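Local coordinates for putative capsular polysaccharide biosynthesis protein (Streptococcus pneumoniae serotype 4, PDB 6EWR) that probably acts as a pyridoxal-phosphate-dependent aminotransferase of the DegT/DnrJ/EryC1 family, with a likely part in capsular polysaccharide biosynthesis, at residues P134-G139 with A178-S183; I173-A178 with D195-S200. All coordinates share one frame; numbering follows the deposited sequence.

How the contacts relate
Contact 1 lies beside the cofactor, and contact 2 runs up to it with its C-terminal end. Their centres are about 8 Å apart. Contact 2 is a pair of neighbouring parallel strands, 173-176 and 196-200. Contact 1 is formed by the loops that follow strands 129-132 and 172-176. Ala178 belongs to both. Among the bonds that join them, Pro134 O takes the backbone N of Asp176 at 2.9 Å, and Glu136 OE2 is 2.7 Å from Ser175 OG in a probable hydrogen bond. PMP touches both contacts. Contact 1 supplies His179, hydrogen-bonded to O3 of the cofactor, and contact 2 supplies Ser200 at the phosphate. Thr65, Ala64 and Tyr351 bind the same molecule.

Contact 1: residues P134-G139 with A178-S183; sequences PVELAG and AHALGS. With PMP (4'-deoxy-4'-aminopyridoxal-5'-phosphate), chain E.
The cofactor pocket of this fold type I aminotransferase-like protein is lined here by His179, held against the turn of 134-139. The backbone N of Ala138 donates to His179 ND1 at 3.1 Å. The amide lies close to the ring plane, 13° out of it, so this bond helps fix the rotation of the ring. At another point of the ring edge, NE2 meets PMP O3 at 2.7 Å in a hydrogen bond; either atom could be the donor. The imidazole thus links the cofactor to the loop backbone. Leu137 runs alongside it, with CD1 4.2 Å from CE1. Tyr351 and His319 also touch His179.

Glu136 is the centre of an inverse gamma turn. Its carbonyl O accepts Gly139 N and a water, which also takes the backbone N of His179 at 2.8 Å. Glu136 CB packs on Ala180 CB at 3.7 Å. The chain then bends at chi2 (-55°); OE1 accepts Cys142 N, and OE2 binds the Tyr144 and Ser175 hydroxyls. Ala180 to Ser183 form a type II beta turn. There Ser183 OG, bonded also to Ser317 N, has one proton and two acceptors in reach: Gly139 O at 2.7 Å and Ala180 O at 3.1 Å.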
loop_
_atom_site.group_PDB
_atom_site.type_symbol
_atom_site.label_atom_id
_atom_site.label_comp_id
_atom_site.label_asym_id
_atom_site.label_seq_id
_atom_site.Cartn_x
_atom_site.Cartn_y
_atom_site.Cartn_z
ATOM N N PRO A 134 -10.619 -0.825 20.142
ATOM C CA PRO A 134 -12.036 -0.519 19.996
ATOM C C PRO A 134 -12.294 0.102 18.639
ATOM O O PRO A 134 -11.375 0.675 18.040
ATOM C CB PRO A 134 -12.308 0.498 21.122
ATOM C CG PRO A 134 -10.970 0.805 21.747
ATOM C CD PRO A 134 -9.915 0.242 20.863
ATOM N N VAL A 135 -13.528 -0.022 18.158
ATOM C CA VAL A 135 -13.901 0.561 16.861
ATOM C C VAL A 135 -14.997 1.563 17.097
ATOM O O VAL A 135 -16.004 1.260 17.724
ATOM C CB VAL A 135 -14.295 -0.503 15.807
ATOM C CG1 VAL A 135 -15.278 -1.526 16.347
ATOM C CG2 VAL A 135 -14.878 0.142 14.561
ATOM N N GLU A 136 -14.782 2.765 16.582
ATOM C CA GLU A 136 -15.740 3.849 16.706
ATOM C C GLU A 136 -16.750 3.704 15.537
ATOM O O GLU A 136 -16.726 4.454 14.537
ATOM C CB GLU A 136 -15.059 5.220 16.696
ATOM C CG GLU A 136 -13.659 5.318 17.300
ATOM C CD GLU A 136 -13.514 4.821 18.733
ATOM O OE1 GLU A 136 -14.530 4.498 19.394
ATOM O OE2 GLU A 136 -12.354 4.764 19.192
ATOM N N LEU A 137 -17.620 2.717 15.683
ATOM C CA LEU A 137 -18.571 2.336 14.654
ATOM C C LEU A 137 -19.573 3.431 14.345
ATOM O O LEU A 137 -20.250 3.930 15.239
ATOM C CB LEU A 137 -19.360 1.109 15.103
ATOM C CG LEU A 137 -20.369 0.567 14.091
ATOM C CD1 LEU A 137 -19.658 -0.320 13.116
ATOM C CD2 LEU A 137 -21.461 -0.241 14.766
ATOM N N ALA A 138 -19.708 3.717 13.059
ATOM C CA ALA A 138 -20.589 4.751 12.542
ATOM C C ALA A 138 -20.192 6.171 12.907
ATOM O O ALA A 138 -20.904 7.113 12.527
ATOM C CB ALA A 138 -22.042 4.489 12.920
ATOM N N GLY A 139 -19.038 6.337 13.552
ATOM C CA GLY A 139 -18.625 7.624 14.111
ATOM C C GLY A 139 -18.851 7.806 15.604
ATOM O O GLY A 139 -18.452 8.828 16.176
ATOM N N ALA A 178 -11.726 4.523 11.753
ATOM C CA ALA A 178 -11.917 4.585 10.314
ATOM C C ALA A 178 -13.103 5.492 9.957
ATOM O O ALA A 178 -13.044 6.206 8.969
ATOM C CB ALA A 178 -12.106 3.187 9.738
ATOM N N HIS A 179 -14.151 5.468 10.791
ATOM C CA HIS A 179 -15.398 6.181 10.539
ATOM C C HIS A 179 -15.494 7.540 11.264
ATOM O O HIS A 179 -16.436 8.309 11.022
ATOM C CB HIS A 179 -16.572 5.343 11.053
ATOM C CG HIS A 179 -16.661 3.950 10.494
ATOM N ND1 HIS A 179 -17.476 2.987 11.055
ATOM C CD2 HIS A 179 -16.056 3.360 9.436
ATOM C CE1 HIS A 179 -17.391 1.873 10.347
ATOM N NE2 HIS A 179 -16.520 2.061 9.374
ATOM N N ALA A 180 -14.505 7.838 12.119
ATOM C CA ALA A 180 -14.653 8.792 13.212
ATOM C C ALA A 180 -13.852 10.109 13.127
ATOM O O ALA A 180 -13.806 10.867 14.122
ATOM C CB ALA A 180 -14.311 8.084 14.512
ATOM N N LEU A 181 -13.238 10.405 11.984
ATOM C CA LEU A 181 -12.652 11.729 11.800
ATOM C C LEU A 181 -13.724 12.821 12.075
ATOM O O LEU A 181 -14.807 12.790 11.500
ATOM C CB LEU A 181 -12.049 11.892 10.406
ATOM C CG LEU A 181 -11.302 13.229 10.163
ATOM C CD1 LEU A 181 -9.962 13.171 10.873
ATOM C CD2 LEU A 181 -11.093 13.526 8.704
ATOM N N GLY A 182 -13.434 13.742 12.991
ATOM C CA GLY A 182 -14.401 14.750 13.428
ATOM C C GLY A 182 -15.360 14.397 14.550
ATOM O O GLY A 182 -16.042 15.263 15.058
ATOM N N SER A 183 -15.453 13.124 14.921
ATOM C CA SER A 183 -16.182 12.711 16.116
ATOM C C SER A 183 -15.462 13.250 17.348
ATOM O O SER A 183 -14.242 13.469 17.304
ATOM C CB SER A 183 -16.212 11.187 16.229
ATOM O OG SER A 183 -16.728 10.589 15.054
HETATM N N1 PMP E . -12.116 -0.448 10.131
HETATM C C2 PMP E . -13.425 -0.257 9.795
HETATM C C2A PMP E . -14.502 -0.367 10.834
HETATM C C3 PMP E . -13.802 0.052 8.398
HETATM O O3 PMP E . -15.101 0.229 7.995
HETATM C C4 PMP E . -12.684 0.150 7.432
HETATM C C4A PMP E . -13.017 0.471 5.994
HETATM N N4A PMP E . -12.281 -0.317 4.992
HETATM C C5 PMP E . -11.274 -0.072 7.912
HETATM C C6 PMP E . -11.076 -0.366 9.264
HETATM C C5A PMP E . -10.093 0.013 6.948
HETATM O O4P PMP E . -10.283 1.055 5.962
HETATM P P PMP E . -9.265 1.249 4.735
HETATM O O1P PMP E . -8.040 0.449 5.045
HETATM O O2P PMP E . -8.942 2.744 4.566
HETATM O O3P PMP E . -9.922 0.702 3.507
HETATM O O HOH W 1 -14.266 3.764 13.025
#

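Contact 2: residues I173-A178 with D195-S200; sequences IVSDSA and DFTSFS. With PMP (4'-deoxy-4'-aminopyridoxal-5'-phosphate), chain E.
The Phe199 ring lies against Ser177 of segment 173-178, and Thr197 CG2 sits over one of its faces, 3.8 Å above the plane and offset toward the rim. Strands 173-176 and 196-200 form a parallel pair here, in the seven-stranded mixed sheet of the fold type I large domain. Their directions differ by 15°. Ser177 O approaches CD1 of the Phe199 ring obliquely. CG2 of Thr197 stands anti to its own backbone N, which also brings it to 3.4 Å from Ser177 OG. Val174 CG1 packs on Phe196 CB at 4.1 Å, and the Phe196 side chain also touches Trp217.

Ser175 N donates to Phe196 O at 2.7 Å, and Ser198 N to Ser175 O at 3.0 Å. At the start of the pair, the Asp195 carboxylate accepts Ile173 N on the anti lone pair of OD2, at 2.7 Å. Its OD1 makes a salt bridge with Arg170.

The other end faces the cofactor. Asp176 OD1 accepts Ala178 N in an Asx turn. OD2 is bonded to Ser93 and lies 2.7 Å from PMP N1, the place of the aspartate facing the pyridine nitrogen in fold type I enzymes. Ser200 extends OG anti to its backbone N (chi1 -175°) and donates to phosphate O2P at 2.5 Å.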
loop_
_atom_site.group_PDB
_atom_site.type_symbol
_atom_site.label_atom_id
_atom_site.label_comp_id
_atom_site.label_asym_id
_atom_site.label_seq_id
_atom_site.Cartn_x
_atom_site.Cartn_y
_atom_site.Cartn_z
ATOM N N ILE A 173 -4.222 1.240 24.175
ATOM C CA ILE A 173 -5.523 1.334 23.478
ATOM C C ILE A 173 -5.324 2.036 22.133
ATOM O O ILE A 173 -4.887 3.182 22.117
ATOM C CB ILE A 173 -6.586 2.040 24.339
ATOM C CG1 ILE A 173 -6.526 1.497 25.775
ATOM C CG2 ILE A 173 -7.964 1.826 23.728
ATOM C CD1 ILE A 173 -7.710 1.854 26.653
ATOM N N VAL A 174 -5.633 1.328 21.043
ATOM C CA VAL A 174 -5.514 1.822 19.654
ATOM C C VAL A 174 -6.871 1.921 18.993
ATOM O O VAL A 174 -7.496 0.927 18.724
ATOM C CB VAL A 174 -4.653 0.879 18.777
ATOM C CG1 VAL A 174 -4.544 1.420 17.353
ATOM C CG2 VAL A 174 -3.266 0.694 19.389
ATOM N N SER A 175 -7.301 3.128 18.690
ATOM C CA SER A 175 -8.651 3.354 18.174
ATOM C C SER A 175 -8.738 3.039 16.704
ATOM O O SER A 175 -8.079 3.688 15.906
ATOM C CB SER A 175 -9.089 4.812 18.400
ATOM O OG SER A 175 -10.232 5.146 17.619
ATOM N N ASP A 176 -9.587 2.086 16.325
ATOM C CA ASP A 176 -9.996 2.010 14.920
ATOM C C ASP A 176 -11.017 3.136 14.622
ATOM O O ASP A 176 -12.240 2.923 14.708
ATOM C CB ASP A 176 -10.562 0.628 14.586
ATOM C CG ASP A 176 -10.897 0.478 13.082
ATOM O OD1 ASP A 176 -10.897 1.481 12.333
ATOM O OD2 ASP A 176 -11.153 -0.647 12.638
ATOM N N SER A 177 -10.511 4.314 14.291
ATOM C CA SER A 177 -11.376 5.458 13.977
ATOM C C SER A 177 -11.602 5.631 12.467
ATOM O O SER A 177 -11.700 6.757 11.962
ATOM C CB SER A 177 -10.826 6.760 14.578
ATOM O OG SER A 177 -11.237 6.925 15.927
ATOM N N ALA A 178 -11.726 4.523 11.753
ATOM C CA ALA A 178 -11.917 4.585 10.314
ATOM C C ALA A 178 -13.103 5.492 9.957
ATOM O O ALA A 178 -13.044 6.206 8.969
ATOM C CB ALA A 178 -12.106 3.187 9.738
ATOM N N ASP A 195 -4.586 5.856 22.825
ATOM C CA ASP A 195 -3.121 6.026 22.799
ATOM C C ASP A 195 -2.620 6.216 21.367
ATOM O O ASP A 195 -1.802 7.098 21.115
ATOM C CB ASP A 195 -2.388 4.851 23.474
ATOM C CG ASP A 195 -2.842 4.637 24.907
ATOM O OD1 ASP A 195 -2.679 5.566 25.740
ATOM O OD2 ASP A 195 -3.367 3.538 25.216
ATOM N N PHE A 196 -3.108 5.379 20.454
ATOM C CA PHE A 196 -2.948 5.596 19.009
ATOM C C PHE A 196 -4.307 5.527 18.336
ATOM O O PHE A 196 -5.230 4.901 18.865
ATOM C CB PHE A 196 -2.060 4.533 18.374
ATOM C CG PHE A 196 -0.656 4.557 18.893
ATOM C CD1 PHE A 196 -0.354 3.996 20.142
ATOM C CD2 PHE A 196 0.369 5.125 18.152
ATOM C CE1 PHE A 196 0.926 4.018 20.641
ATOM C CE2 PHE A 196 1.663 5.140 18.644
ATOM C CZ PHE A 196 1.935 4.582 19.895
ATOM N N THR A 197 -4.436 6.189 17.190
ATOM C CA THR A 197 -5.687 6.150 16.448
ATOM C C THR A 197 -5.397 6.053 14.975
ATOM O O THR A 197 -4.466 6.695 14.509
ATOM C CB THR A 197 -6.507 7.412 16.702
ATOM O OG1 THR A 197 -6.749 7.568 18.107
ATOM C CG2 THR A 197 -7.841 7.323 15.984
ATOM N N SER A 198 -6.162 5.242 14.252
ATOM C CA SER A 198 -6.056 5.155 12.778
ATOM C C SER A 198 -7.312 5.688 12.094
ATOM O O SER A 198 -8.421 5.420 12.548
ATOM C CB SER A 198 -5.826 3.707 12.336
ATOM O OG SER A 198 -6.910 2.910 12.776
ATOM N N PHE A 199 -7.135 6.441 11.018
ATOM C CA PHE A 199 -8.255 7.021 10.225
ATOM C C PHE A 199 -8.257 6.479 8.771
ATOM O O PHE A 199 -7.223 6.138 8.222
ATOM C CB PHE A 199 -8.156 8.570 10.213
ATOM C CG PHE A 199 -8.474 9.231 11.550
ATOM C CD1 PHE A 199 -9.787 9.272 12.033
ATOM C CD2 PHE A 199 -7.462 9.822 12.324
ATOM C CE1 PHE A 199 -10.081 9.874 13.254
ATOM C CE2 PHE A 199 -7.764 10.430 13.554
ATOM C CZ PHE A 199 -9.068 10.444 14.020
ATOM N N SER A 200 -9.435 6.415 8.160
ATOM C CA SER A 200 -9.614 6.016 6.744
ATOM C C SER A 200 -10.164 7.202 5.977
ATOM O O SER A 200 -11.103 7.865 6.424
ATOM C CB SER A 200 -10.628 4.848 6.606
ATOM O OG SER A 200 -10.726 4.372 5.263
HETATM N N1 PMP E . -12.116 -0.448 10.131
HETATM C C2 PMP E . -13.425 -0.257 9.795
HETATM C C2A PMP E . -14.502 -0.367 10.834
HETATM C C3 PMP E . -13.802 0.052 8.398
HETATM O O3 PMP E . -15.101 0.229 7.995
HETATM C C4 PMP E . -12.684 0.150 7.432
HETATM C C4A PMP E . -13.017 0.471 5.994
HETATM N N4A PMP E . -12.281 -0.317 4.992
HETATM C C5 PMP E . -11.274 -0.072 7.912
HETATM C C6 PMP E . -11.076 -0.366 9.264
HETATM C C5A PMP E . -10.093 0.013 6.948
HETATM O O4P PMP E . -10.283 1.055 5.962
HETATM P P PMP E . -9.265 1.249 4.735
HETATM O O1P PMP E . -8.040 0.449 5.045
HETATM O O2P PMP E . -8.942 2.744 4.566
HETATM O O3P PMP E . -9.922 0.702 3.507
#